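Local structure of uncharacterized protein (Trypanosoma brucei, 2Q0X) at residues R38-W43 with A69-E74; S82-H87 with T188-A193; V110-T115 with S133-V138. The protein is of unknown function but adopts the alpha/beta hydrolase fold and is probably a component of the paraflagellar rod. All coordinates share one frame; numbering follows the deposited sequence.

Contact 1 (R38-W43 with A69-E74)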
ATOM      1  N   ARG A  38      20.935  17.283   3.530  1.00 28.14           N
ATOM      2  CA  ARG A  38      20.071  18.460   3.617  1.00 27.47           C
ATOM      3  C   ARG A  38      19.217  18.625   2.366  1.00 26.67           C
ATOM      4  O   ARG A  38      18.763  19.722   2.067  1.00 26.70           O
ATOM      5  CB  ARG A  38      20.910  19.714   3.869  1.00 27.61           C
ATOM      6  N   ARG A  39      18.998  17.520   1.657  1.00 25.54           N
ATOM      7  CA  ARG A  39      18.194  17.485   0.445  1.00 24.87           C
ATOM      8  C   ARG A  39      17.876  16.030   0.163  1.00 24.54           C
ATOM      9  O   ARG A  39      18.564  15.154   0.659  1.00 24.00           O
ATOM     10  CB  ARG A  39      18.945  18.104  -0.731  1.00 24.50           C
ATOM     11  CG  ARG A  39      20.319  17.495  -0.972  1.00 24.34           C
ATOM     12  CD  ARG A  39      21.062  18.206  -2.058  1.00 23.63           C
ATOM     13  NE  ARG A  39      22.313  17.533  -2.393  1.00 23.17           N
ATOM     14  CZ  ARG A  39      23.112  17.901  -3.394  1.00 23.97           C
ATOM     15  NH1 ARG A  39      22.805  18.941  -4.159  1.00 23.01           N
ATOM     16  NH2 ARG A  39      24.242  17.229  -3.620  1.00 24.09           N
ATOM     17  N   CYS A  40      16.846  15.767  -0.634  1.00 24.47           N
ATOM     18  CA  CYS A  40      16.417  14.394  -0.847  1.00 24.54           C
ATOM     19  C   CYS A  40      16.007  14.070  -2.270  1.00 24.44           C
ATOM     20  O   CYS A  40      15.490  14.917  -2.999  1.00 24.26           O
ATOM     21  CB  CYS A  40      15.264  14.030   0.114  1.00 24.72           C
ATOM     22  SG  CYS A  40      13.707  14.948  -0.105  1.00 26.03           S
ATOM     23  N   VAL A  41      16.243  12.816  -2.654  1.00 24.19           N
ATOM     24  CA  VAL A  41      15.529  12.211  -3.758  1.00 23.78           C
ATOM     25  C   VAL A  41      14.204  11.628  -3.230  1.00 23.64           C
ATOM     26  O   VAL A  41      14.196  10.879  -2.258  1.00 23.83           O
ATOM     27  CB  VAL A  41      16.361  11.116  -4.425  1.00 23.89           C
ATOM     28  CG1 VAL A  41      15.537  10.399  -5.499  1.00 23.52           C
ATOM     29  CG2 VAL A  41      17.639  11.738  -5.008  1.00 23.51           C
ATOM     30  N   LEU A  42      13.091  12.027  -3.852  1.00 23.37           N
ATOM     31  CA  LEU A  42      11.775  11.558  -3.504  1.00 22.94           C
ATOM     32  C   LEU A  42      11.233  10.710  -4.644  1.00 23.16           C
ATOM     33  O   LEU A  42      11.066  11.195  -5.781  1.00 23.31           O
ATOM     34  CB  LEU A  42      10.842  12.733  -3.246  1.00 23.15           C
ATOM     35  CG  LEU A  42       9.357  12.435  -2.995  1.00 22.83           C
ATOM     36  CD1 LEU A  42       9.189  11.443  -1.854  1.00 21.29           C
ATOM     37  CD2 LEU A  42       8.568  13.762  -2.738  1.00 22.01           C
ATOM     38  N   TRP A  43      10.896   9.467  -4.307  1.00 23.27           N
ATOM     39  CA  TRP A  43      10.394   8.498  -5.265  1.00 23.29           C
ATOM     40  C   TRP A  43       8.876   8.281  -5.132  1.00 23.39           C
ATOM     41  O   TRP A  43       8.363   8.071  -4.047  1.00 23.78           O
ATOM     42  CB  TRP A  43      11.116   7.159  -5.105  1.00 22.96           C
ATOM     43  CG  TRP A  43      10.521   6.100  -5.980  1.00 22.79           C
ATOM     44  CD1 TRP A  43      10.746   5.919  -7.314  1.00 22.55           C
ATOM     45  CD2 TRP A  43       9.572   5.100  -5.598  1.00 23.00           C
ATOM     46  NE1 TRP A  43      10.009   4.873  -7.778  1.00 22.31           N
ATOM     47  CE2 TRP A  43       9.269   4.356  -6.746  1.00 22.64           C
ATOM     48  CE3 TRP A  43       8.945   4.769  -4.398  1.00 22.87           C
ATOM     49  CZ2 TRP A  43       8.382   3.291  -6.728  1.00 22.75           C
ATOM     50  CZ3 TRP A  43       8.057   3.719  -4.388  1.00 23.33           C
ATOM     51  CH2 TRP A  43       7.783   2.995  -5.545  1.00 22.97           C
ATOM     52  N   ALA A  69      19.386  12.394   0.873  1.00 24.38           N
ATOM     53  CA  ALA A  69      18.504  11.453   1.528  1.00 23.86           C
ATOM     54  C   ALA A  69      17.691  10.748   0.439  1.00 23.58           C
ATOM     55  O   ALA A  69      17.660  11.204  -0.694  1.00 23.68           O
ATOM     56  CB  ALA A  69      17.588  12.156   2.531  1.00 23.43           C
ATOM     57  N   PHE A  70      17.089   9.616   0.782  1.00 23.35           N
ATOM     58  CA  PHE A  70      16.241   8.857  -0.127  1.00 23.46           C
ATOM     59  C   PHE A  70      14.894   8.657   0.567  1.00 23.61           C
ATOM     60  O   PHE A  70      14.835   8.077   1.643  1.00 23.00           O
ATOM     61  CB  PHE A  70      16.878   7.505  -0.512  1.00 23.42           C
ATOM     62  CG  PHE A  70      16.192   6.824  -1.681  1.00 23.87           C
ATOM     63  CD1 PHE A  70      15.459   5.651  -1.500  1.00 23.70           C
ATOM     64  CD2 PHE A  70      16.251   7.375  -2.952  1.00 23.44           C
ATOM     65  CE1 PHE A  70      14.814   5.028  -2.555  1.00 23.15           C
ATOM     66  CE2 PHE A  70      15.595   6.764  -4.012  1.00 23.73           C
ATOM     67  CZ  PHE A  70      14.861   5.580  -3.802  1.00 23.37           C
ATOM     68  N   VAL A  71      13.836   9.207  -0.036  1.00 23.84           N
ATOM     69  CA  VAL A  71      12.500   9.165   0.531  1.00 24.03           C
ATOM     70  C   VAL A  71      11.563   8.488  -0.456  1.00 24.16           C
ATOM     71  O   VAL A  71      11.645   8.749  -1.652  1.00 24.11           O
ATOM     72  CB  VAL A  71      11.949  10.574   0.830  1.00 24.24           C
ATOM     73  CG1 VAL A  71      10.525  10.491   1.407  1.00 23.69           C
ATOM     74  CG2 VAL A  71      12.885  11.344   1.796  1.00 23.84           C
ATOM     75  N   GLN A  72      10.678   7.637   0.086  1.00 23.98           N
ATOM     76  CA  GLN A  72       9.707   6.849  -0.672  1.00 23.73           C
ATOM     77  C   GLN A  72       8.322   7.026  -0.106  1.00 23.85           C
ATOM     78  O   GLN A  72       8.139   6.983   1.099  1.00 23.60           O
ATOM     79  CB  GLN A  72      10.066   5.377  -0.575  1.00 23.31           C
ATOM     80  CG  GLN A  72      11.359   5.036  -1.233  1.00 23.06           C
ATOM     81  CD  GLN A  72      11.757   3.593  -0.984  1.00 22.58           C
ATOM     82  OE1 GLN A  72      11.245   2.675  -1.632  1.00 20.62           O
ATOM     83  NE2 GLN A  72      12.655   3.386  -0.021  1.00 22.46           N
ATOM     84  N   VAL A  73       7.350   7.220  -0.985  1.00 24.60           N
ATOM     85  CA  VAL A  73       5.949   7.358  -0.593  1.00 25.33           C
ATOM     86  C   VAL A  73       5.182   6.394  -1.467  1.00 26.47           C
ATOM     87  O   VAL A  73       5.513   6.211  -2.643  1.00 26.39           O
ATOM     88  CB  VAL A  73       5.415   8.833  -0.766  1.00 25.33           C
ATOM     89  CG1 VAL A  73       5.441   9.295  -2.218  1.00 24.54           C
ATOM     90  CG2 VAL A  73       3.990   9.015  -0.181  1.00 24.50           C
ATOM     91  N   GLU A  74       4.151   5.776  -0.906  1.00 27.98           N
ATOM     92  CA  GLU A  74       3.228   5.004  -1.728  1.00 29.11           C
ATOM     93  C   GLU A  74       2.095   5.886  -2.212  1.00 29.19           C
ATOM     94  O   GLU A  74       1.405   6.505  -1.412  1.00 30.26           O
ATOM     95  CB  GLU A  74       2.718   3.775  -0.972  1.00 29.44           C
ATOM     96  CG  GLU A  74       3.766   2.672  -0.935  1.00 30.00           C
ATOM     97  CD  GLU A  74       3.390   1.499  -0.024  1.00 30.16           C
ATOM     98  OE1 GLU A  74       4.057   0.425  -0.166  1.00 28.36           O
ATOM     99  OE2 GLU A  74       2.445   1.672   0.821  1.00 31.12           O
TER
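The six-membered part of the W43 indole meets Q72 and O of V73 obliquely. CE3 of W43 lies 4.0 Å from CG of Q72, with CB of Q72 equally near, while the neighbouring CZ3 of W43 approaches O of V73 at 4.0 Å. The indole and the Q72 amide are turned 69° apart and do not stack. CG of W43 is anti to the backbone N (chi1 174°); NE1 of the ring is hydrogen-bonded to OG1 of T115, and the ring meets F57 and F113 edge-to-face. OE1 of Q72 is hydrogen-bonded to N of L52.

V71 is gripped through both backbone atoms. Its N donates to O of V41 at 2.8 Å, and its O accepts from N of W43 at 2.9 Å. This alternation, begun by A69 and ended by a weak bond from N of V73 to O of W43 (3.3 Å), is parallel pairing, and it joins the two strands of a beta-alpha-beta unit whose connecting helix is 57-64.

On the face carrying C40, L42, A69 and V71, the valine's two methyls divide their partners: CG1 of V71 touches CD1 of L42 at 3.7 Å, whereas CG2 of V71 reaches CB of C40 at 4.0 Å. A69 adds its CB beside that of C40, and helix 87-104 covers L42 and C40 here. The other face holds V41, whose CG1 rests 3.9 Å from CE2 of F70; the phenyl ring in turn packs on L60, A61 and L64 of helix 57-64.

Contact 2 (S82-H87 with T188-A193)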
ATOM      1  N   SER A  82      -9.291   4.519  -1.966  1.00 31.92           N
ATOM      2  CA  SER A  82      -8.649   5.823  -2.148  1.00 32.52           C
ATOM      3  C   SER A  82      -9.609   6.938  -2.631  1.00 32.86           C
ATOM      4  O   SER A  82      -9.289   8.124  -2.515  1.00 32.95           O
ATOM      5  CB  SER A  82      -7.473   5.704  -3.122  1.00 32.46           C
ATOM      6  OG  SER A  82      -7.927   5.591  -4.464  1.00 32.60           O
ATOM      7  N   GLY A  83     -10.769   6.562  -3.161  1.00 33.28           N
ATOM      8  CA  GLY A  83     -11.694   7.539  -3.737  1.00 33.58           C
ATOM      9  C   GLY A  83     -12.692   6.928  -4.704  1.00 33.77           C
ATOM     10  O   GLY A  83     -13.882   6.884  -4.411  1.00 33.90           O
ATOM     11  N   PRO A  84     -12.219   6.432  -5.866  1.00 33.98           N
ATOM     12  CA  PRO A  84     -10.839   6.315  -6.337  1.00 34.07           C
ATOM     13  C   PRO A  84     -10.268   7.624  -6.897  1.00 34.12           C
ATOM     14  O   PRO A  84     -10.956   8.363  -7.586  1.00 34.24           O
ATOM     15  CB  PRO A  84     -10.941   5.259  -7.436  1.00 34.07           C
ATOM     16  CG  PRO A  84     -12.318   5.452  -7.991  1.00 34.18           C
ATOM     17  CD  PRO A  84     -13.182   5.920  -6.860  1.00 34.02           C
ATOM     18  N   GLN A  85      -8.992   7.858  -6.625  1.00 34.18           N
ATOM     19  CA  GLN A  85      -8.353   9.162  -6.836  1.00 34.21           C
ATOM     20  C   GLN A  85      -7.733   9.316  -8.233  1.00 33.73           C
ATOM     21  O   GLN A  85      -6.968   8.454  -8.666  1.00 33.77           O
ATOM     22  CB  GLN A  85      -7.252   9.327  -5.778  1.00 34.26           C
ATOM     23  CG  GLN A  85      -6.818  10.750  -5.562  1.00 34.89           C
ATOM     24  CD  GLN A  85      -6.139  10.971  -4.219  1.00 34.79           C
ATOM     25  OE1 GLN A  85      -6.689  11.654  -3.347  1.00 35.35           O
ATOM     26  NE2 GLN A  85      -4.949  10.403  -4.049  1.00 33.28           N
ATOM     27  N   ASP A  86      -8.057  10.408  -8.922  1.00 33.31           N
ATOM     28  CA  ASP A  86      -7.384  10.766 -10.193  1.00 32.98           C
ATOM     29  C   ASP A  86      -5.964  11.328  -9.964  1.00 32.35           C
ATOM     30  O   ASP A  86      -5.493  11.422  -8.812  1.00 31.86           O
ATOM     31  CB  ASP A  86      -8.253  11.724 -11.040  1.00 33.13           C
ATOM     32  CG  ASP A  86      -8.230  13.175 -10.548  1.00 33.91           C
ATOM     33  OD1 ASP A  86      -7.536  13.499  -9.558  1.00 34.42           O
ATOM     34  OD2 ASP A  86      -8.926  14.006 -11.181  1.00 35.18           O
ATOM     35  N   HIS A  87      -5.285  11.689 -11.058  1.00 31.63           N
ATOM     36  CA  HIS A  87      -3.861  11.993 -10.982  1.00 31.14           C
ATOM     37  C   HIS A  87      -3.575  13.370 -10.388  1.00 30.50           C
ATOM     38  O   HIS A  87      -2.533  13.565  -9.770  1.00 30.50           O
ATOM     39  CB  HIS A  87      -3.150  11.784 -12.338  1.00 31.06           C
ATOM     40  CG  HIS A  87      -3.182  12.968 -13.251  1.00 30.71           C
ATOM     41  ND1 HIS A  87      -4.300  13.323 -13.975  1.00 29.97           N
ATOM     42  CD2 HIS A  87      -2.218  13.855 -13.589  1.00 30.34           C
ATOM     43  CE1 HIS A  87      -4.034  14.403 -14.688  1.00 30.78           C
ATOM     44  NE2 HIS A  87      -2.775  14.739 -14.478  1.00 30.88           N
ATOM     45  N   THR A 188      -5.893   2.179 -12.773  1.00 39.63           N
ATOM     46  CA  THR A 188      -7.326   2.314 -12.548  1.00 39.52           C
ATOM     47  C   THR A 188      -7.919   3.242 -13.603  1.00 39.53           C
ATOM     48  O   THR A 188      -7.238   4.145 -14.080  1.00 39.56           O
ATOM     49  CB  THR A 188      -7.670   2.819 -11.119  1.00 39.53           C
ATOM     50  OG1 THR A 188      -7.077   4.101 -10.885  1.00 39.56           O
ATOM     51  CG2 THR A 188      -7.204   1.843 -10.071  1.00 39.35           C
ATOM     52  N   PRO A 189      -9.178   2.994 -14.010  1.00 39.50           N
ATOM     53  CA  PRO A 189      -9.845   3.955 -14.900  1.00 39.70           C
ATOM     54  C   PRO A 189      -9.793   5.399 -14.376  1.00 39.69           C
ATOM     55  O   PRO A 189      -9.577   6.323 -15.160  1.00 39.72           O
ATOM     56  CB  PRO A 189     -11.284   3.435 -14.982  1.00 39.72           C
ATOM     57  CG  PRO A 189     -11.175   1.959 -14.698  1.00 39.53           C
ATOM     58  CD  PRO A 189     -10.019   1.818 -13.727  1.00 39.43           C
ATOM     59  N   ALA A 190      -9.958   5.574 -13.066  1.00 39.72           N
ATOM     60  CA  ALA A 190      -9.929   6.897 -12.455  1.00 39.78           C
ATOM     61  C   ALA A 190      -8.604   7.607 -12.683  1.00 39.89           C
ATOM     62  O   ALA A 190      -8.578   8.814 -12.812  1.00 40.25           O
ATOM     63  CB  ALA A 190     -10.230   6.815 -10.972  1.00 39.64           C
ATOM     64  N   ARG A 191      -7.500   6.871 -12.719  1.00 39.99           N
ATOM     65  CA  ARG A 191      -6.203   7.486 -13.016  1.00 40.06           C
ATOM     66  C   ARG A 191      -6.085   7.908 -14.492  1.00 39.99           C
ATOM     67  O   ARG A 191      -5.502   8.936 -14.796  1.00 40.07           O
ATOM     68  CB  ARG A 191      -5.042   6.574 -12.582  1.00 39.93           C
ATOM     69  CG  ARG A 191      -4.742   6.664 -11.087  1.00 39.64           C
ATOM     70  CD  ARG A 191      -4.050   7.990 -10.711  1.00 39.83           C
ATOM     71  NE  ARG A 191      -2.769   8.179 -11.407  1.00 39.32           N
ATOM     72  CZ  ARG A 191      -1.600   7.669 -11.019  1.00 39.33           C
ATOM     73  NH1 ARG A 191      -1.498   6.926  -9.919  1.00 39.72           N
ATOM     74  NH2 ARG A 191      -0.509   7.889 -11.741  1.00 39.19           N
ATOM     75  N   LEU A 192      -6.688   7.144 -15.393  1.00 40.05           N
ATOM     76  CA  LEU A 192      -6.678   7.491 -16.809  1.00 40.09           C
ATOM     77  C   LEU A 192      -7.640   8.653 -17.122  1.00 40.42           C
ATOM     78  O   LEU A 192      -7.355   9.483 -18.009  1.00 40.72           O
ATOM     79  CB  LEU A 192      -7.008   6.263 -17.668  1.00 39.97           C
ATOM     80  CG  LEU A 192      -5.900   5.222 -17.921  1.00 39.48           C
ATOM     81  CD1 LEU A 192      -6.490   3.922 -18.447  1.00 38.23           C
ATOM     82  CD2 LEU A 192      -4.834   5.779 -18.908  1.00 39.43           C
ATOM     83  N   ALA A 193      -8.745   8.738 -16.372  1.00 40.44           N
ATOM     84  CA  ALA A 193      -9.846   9.670 -16.685  1.00 40.60           C
ATOM     85  C   ALA A 193      -9.529  11.159 -16.491  1.00 40.78           C
ATOM     86  O   ALA A 193     -10.083  12.012 -17.181  1.00 40.64           O
ATOM     87  CB  ALA A 193     -11.111   9.291 -15.892  1.00 40.52           C
TER
HETATM   88  O   HOH W   1      -7.775   5.545  -8.830  1.00 42.37           O
HETATM   89  O   HOH W   2      -6.218  11.174 -13.834  1.00 54.16           O
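The guanidinium of R191 and the imidazole of H87 are the flat groups of this contact, and they do not stack: the nearest approach is CB of H87, set obliquely 3.7 Å from NE of R191. At the imidazole edge, in the ring plane, a water lies 2.9 Å from ND1 of H87. It also accepts from N of H87 and donates to O of R191, although that last distance is short enough to be treated with caution. The H87 side chain packs on Q120 and L121 of helix 119-128.

Bends at chi2 and chi3 of R191 (-73° and -60°) bring CD and NE to the loop, CD lying 3.6 Å from O of Q85. Beyond them NH1 forms a salt bridge with D90 and NH2 bonds OE1 of Q120, so the guanidinium ties helix 189-193 to helices 87-104 and 119-128.

CG of P84, which follows a cis peptide bond, meets CB of A190 at 3.9 Å. D86 sets CB 3.4 Å from O of A190, and its CA makes a CA-H...O contact with that oxygen. A second water bridges O of Q85 and OG1 of T188. L177 and I80 of the second subunit pack on P84 and T188.

Both segments include an N-cap: D86 before helix 87-104, and T188 before helix 189-193, its OG1 accepting weakly from N of R191. The latter helix lies between strands 135-143 and 227-232, where many alpha/beta hydrolase folds carry a cap or lid, probably the equivalent here.

Contact 3 (V110-T115 with S133-V138)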
ATOM      1  N   VAL A 110      14.734  19.101  -3.594  1.00 25.72           N
ATOM      2  CA  VAL A 110      14.115  17.820  -3.838  1.00 24.80           C
ATOM      3  C   VAL A 110      14.377  17.471  -5.289  1.00 25.14           C
ATOM      4  O   VAL A 110      14.049  18.253  -6.199  1.00 24.33           O
ATOM      5  CB  VAL A 110      12.601  17.853  -3.565  1.00 24.82           C
ATOM      6  CG1 VAL A 110      11.925  16.526  -4.035  1.00 24.45           C
ATOM      7  CG2 VAL A 110      12.310  18.124  -2.077  1.00 23.16           C
ATOM      8  N   ALA A 111      14.994  16.298  -5.482  1.00 25.12           N
ATOM      9  CA  ALA A 111      15.058  15.637  -6.771  1.00 25.30           C
ATOM     10  C   ALA A 111      13.862  14.679  -6.867  1.00 25.54           C
ATOM     11  O   ALA A 111      13.775  13.700  -6.118  1.00 25.05           O
ATOM     12  CB  ALA A 111      16.394  14.888  -6.914  1.00 25.17           C
ATOM     13  N   LEU A 112      12.920  14.970  -7.764  1.00 26.01           N
ATOM     14  CA  LEU A 112      11.748  14.106  -7.940  1.00 26.17           C
ATOM     15  C   LEU A 112      12.076  12.944  -8.873  1.00 25.79           C
ATOM     16  O   LEU A 112      12.536  13.159  -9.988  1.00 26.06           O
ATOM     17  CB  LEU A 112      10.550  14.875  -8.510  1.00 26.83           C
ATOM     18  CG  LEU A 112       9.433  15.363  -7.580  1.00 28.18           C
ATOM     19  CD1 LEU A 112       8.279  15.988  -8.395  1.00 28.38           C
ATOM     20  CD2 LEU A 112       8.913  14.248  -6.713  1.00 27.11           C
ATOM     21  N   PHE A 113      11.795  11.725  -8.408  1.00 25.00           N
ATOM     22  CA  PHE A 113      12.111  10.504  -9.103  1.00 24.44           C
ATOM     23  C   PHE A 113      10.810   9.693  -9.243  1.00 23.92           C
ATOM     24  O   PHE A 113      10.196   9.311  -8.255  1.00 23.70           O
ATOM     25  CB  PHE A 113      13.186   9.775  -8.281  1.00 24.46           C
ATOM     26  CG  PHE A 113      13.616   8.431  -8.813  1.00 23.74           C
ATOM     27  CD1 PHE A 113      14.164   7.505  -7.942  1.00 23.64           C
ATOM     28  CD2 PHE A 113      13.512   8.095 -10.164  1.00 24.64           C
ATOM     29  CE1 PHE A 113      14.569   6.245  -8.383  1.00 23.75           C
ATOM     30  CE2 PHE A 113      13.932   6.847 -10.625  1.00 23.71           C
ATOM     31  CZ  PHE A 113      14.458   5.923  -9.730  1.00 24.34           C
ATOM     32  N   ALA A 114      10.366   9.473 -10.474  1.00 23.58           N
ATOM     33  CA  ALA A 114       9.167   8.672 -10.703  1.00 23.35           C
ATOM     34  C   ALA A 114       9.480   7.532 -11.617  1.00 23.20           C
ATOM     35  O   ALA A 114      10.242   7.680 -12.559  1.00 22.86           O
ATOM     36  CB  ALA A 114       8.032   9.496 -11.284  1.00 23.23           C
ATOM     37  N   THR A 115       8.894   6.380 -11.299  1.00 23.71           N
ATOM     38  CA  THR A 115       8.896   5.226 -12.165  1.00 23.53           C
ATOM     39  C   THR A 115       7.471   4.920 -12.575  1.00 23.75           C
ATOM     40  O   THR A 115       6.520   5.264 -11.872  1.00 23.17           O
ATOM     41  CB  THR A 115       9.483   3.987 -11.447  1.00 23.71           C
ATOM     42  OG1 THR A 115       8.809   3.788 -10.193  1.00 23.60           O
ATOM     43  CG2 THR A 115      10.992   4.144 -11.246  1.00 22.99           C
ATOM     44  N   SER A 133      10.158  26.008  -6.722  1.00 26.13           N
ATOM     45  CA  SER A 133      11.525  26.529  -6.537  1.00 26.19           C
ATOM     46  C   SER A 133      12.449  25.550  -5.824  1.00 25.89           C
ATOM     47  O   SER A 133      13.665  25.615  -5.962  1.00 25.79           O
ATOM     48  CB  SER A 133      11.518  27.856  -5.763  1.00 26.22           C
ATOM     49  OG  SER A 133      10.829  28.872  -6.489  1.00 27.45           O
ATOM     50  N   SER A 134      11.868  24.651  -5.043  1.00 25.79           N
ATOM     51  CA  SER A 134      12.635  23.660  -4.312  1.00 25.50           C
ATOM     52  C   SER A 134      12.788  22.317  -5.062  1.00 25.37           C
ATOM     53  O   SER A 134      13.553  21.443  -4.642  1.00 25.47           O
ATOM     54  CB  SER A 134      12.021  23.494  -2.917  1.00 25.56           C
ATOM     55  OG  SER A 134      12.092  24.737  -2.213  1.00 25.38           O
ATOM     56  N   ILE A 135      12.086  22.152  -6.185  1.00 25.09           N
ATOM     57  CA  ILE A 135      12.211  20.938  -7.002  1.00 24.57           C
ATOM     58  C   ILE A 135      13.292  21.201  -8.077  1.00 24.70           C
ATOM     59  O   ILE A 135      13.042  21.875  -9.083  1.00 25.26           O
ATOM     60  CB  ILE A 135      10.833  20.525  -7.593  1.00 24.47           C
ATOM     61  CG1 ILE A 135       9.836  20.278  -6.443  1.00 24.10           C
ATOM     62  CG2 ILE A 135      10.968  19.278  -8.499  1.00 24.10           C
ATOM     63  CD1 ILE A 135       8.377  20.132  -6.859  1.00 24.51           C
ATOM     64  N   THR A 136      14.513  20.728  -7.829  1.00 24.48           N
ATOM     65  CA  THR A 136      15.685  21.166  -8.602  1.00 24.32           C
ATOM     66  C   THR A 136      16.158  20.160  -9.651  1.00 23.87           C
ATOM     67  O   THR A 136      16.990  20.470 -10.495  1.00 23.67           O
ATOM     68  CB  THR A 136      16.873  21.525  -7.674  1.00 24.32           C
ATOM     69  OG1 THR A 136      17.143  20.430  -6.809  1.00 25.19           O
ATOM     70  CG2 THR A 136      16.587  22.766  -6.835  1.00 24.59           C
ATOM     71  N   ARG A 137      15.626  18.954  -9.592  1.00 24.02           N
ATOM     72  CA  ARG A 137      15.979  17.900 -10.539  1.00 23.98           C
ATOM     73  C   ARG A 137      14.801  16.994 -10.661  1.00 23.05           C
ATOM     74  O   ARG A 137      14.064  16.794  -9.713  1.00 22.39           O
ATOM     75  CB  ARG A 137      17.190  17.061 -10.072  1.00 24.46           C
ATOM     76  CG  ARG A 137      18.544  17.700 -10.277  1.00 26.37           C
ATOM     77  CD  ARG A 137      18.970  18.498  -9.063  1.00 29.67           C
ATOM     78  NE  ARG A 137      19.724  19.720  -9.416  1.00 32.09           N
ATOM     79  CZ  ARG A 137      21.033  19.838  -9.302  1.00 32.76           C
ATOM     80  NH1 ARG A 137      21.758  18.821  -8.888  1.00 34.76           N
ATOM     81  NH2 ARG A 137      21.622  20.963  -9.592  1.00 32.80           N
ATOM     82  N   VAL A 138      14.635  16.448 -11.854  1.00 22.63           N
ATOM     83  CA  VAL A 138      13.613  15.472 -12.113  1.00 22.29           C
ATOM     84  C   VAL A 138      14.259  14.258 -12.787  1.00 22.18           C
ATOM     85  O   VAL A 138      15.087  14.393 -13.677  1.00 21.92           O
ATOM     86  CB  VAL A 138      12.468  16.069 -12.968  1.00 22.18           C
ATOM     87  CG1 VAL A 138      11.455  15.016 -13.300  1.00 20.80           C
ATOM     88  CG2 VAL A 138      11.786  17.281 -12.216  1.00 22.43           C
TER
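V110 opens the pairing with both its backbone atoms: its N donates to O of S134 at 2.8 Å, and its O accepts from N of T136 at 3.0 Å. The second donor stands 28° out of the carbonyl plane. V110 and I135 point to the same face of the sheet, which helix 87-104 covers through I98 and L102.

Between V110 and A111 the register slips by one residue, because T136 is inserted as a beta bulge. T136 has a psi of only -11°, unlike its extended neighbours, and this kink lets R137 rather than T136 lie opposite A111. OG1 of T136 is hydrogen-bonded to OE2 of E109. CB of A111 then meets CB of R137 at 3.9 Å, and the arginine chain, bent at chi2 and chi3, leads off to a salt bridge between NH1 and D295.

L112 restores regular pairing, its N giving a bond of 2.9 Å to O of R137. Beyond it, O of L112 receives a CA-H contact from V138 at 3.3 Å. CD1 of L112 reaches back to CG2 of I135 at 4.3 Å, and the leucine also packs on L125 and L126 of helix 119-128.

Strands 110-115 and 135-143 form a parallel beta-alpha-beta unit joined by helix 119-128, the place in the alpha/beta hydrolase fold where the turn between strand and helix forms the nucleophile elbow in enzymes of this fold.

Contacts 1 and 3 are buried pieces of one sheet, their centres about 9 Å apart, and strands 40-44 and 110-115 lie side by side in it: probable hydrogen bonds run from N of A111 to O of C40 and from N of F113 to O of L42. Both rely on parallel backbone hydrogen bonds with apolar side chains on the faces, but contact 1 keeps its register whereas contact 3 breaks it with a bulge. R39 and R137, one in each contact, share D295. Contact 2, partly buried and about 24 Å from contact 1 between centres, joins a loop to helix 189-193 through bridging waters and van der Waals touches, while the guanidinium of R191 is bound to residues outside both segments.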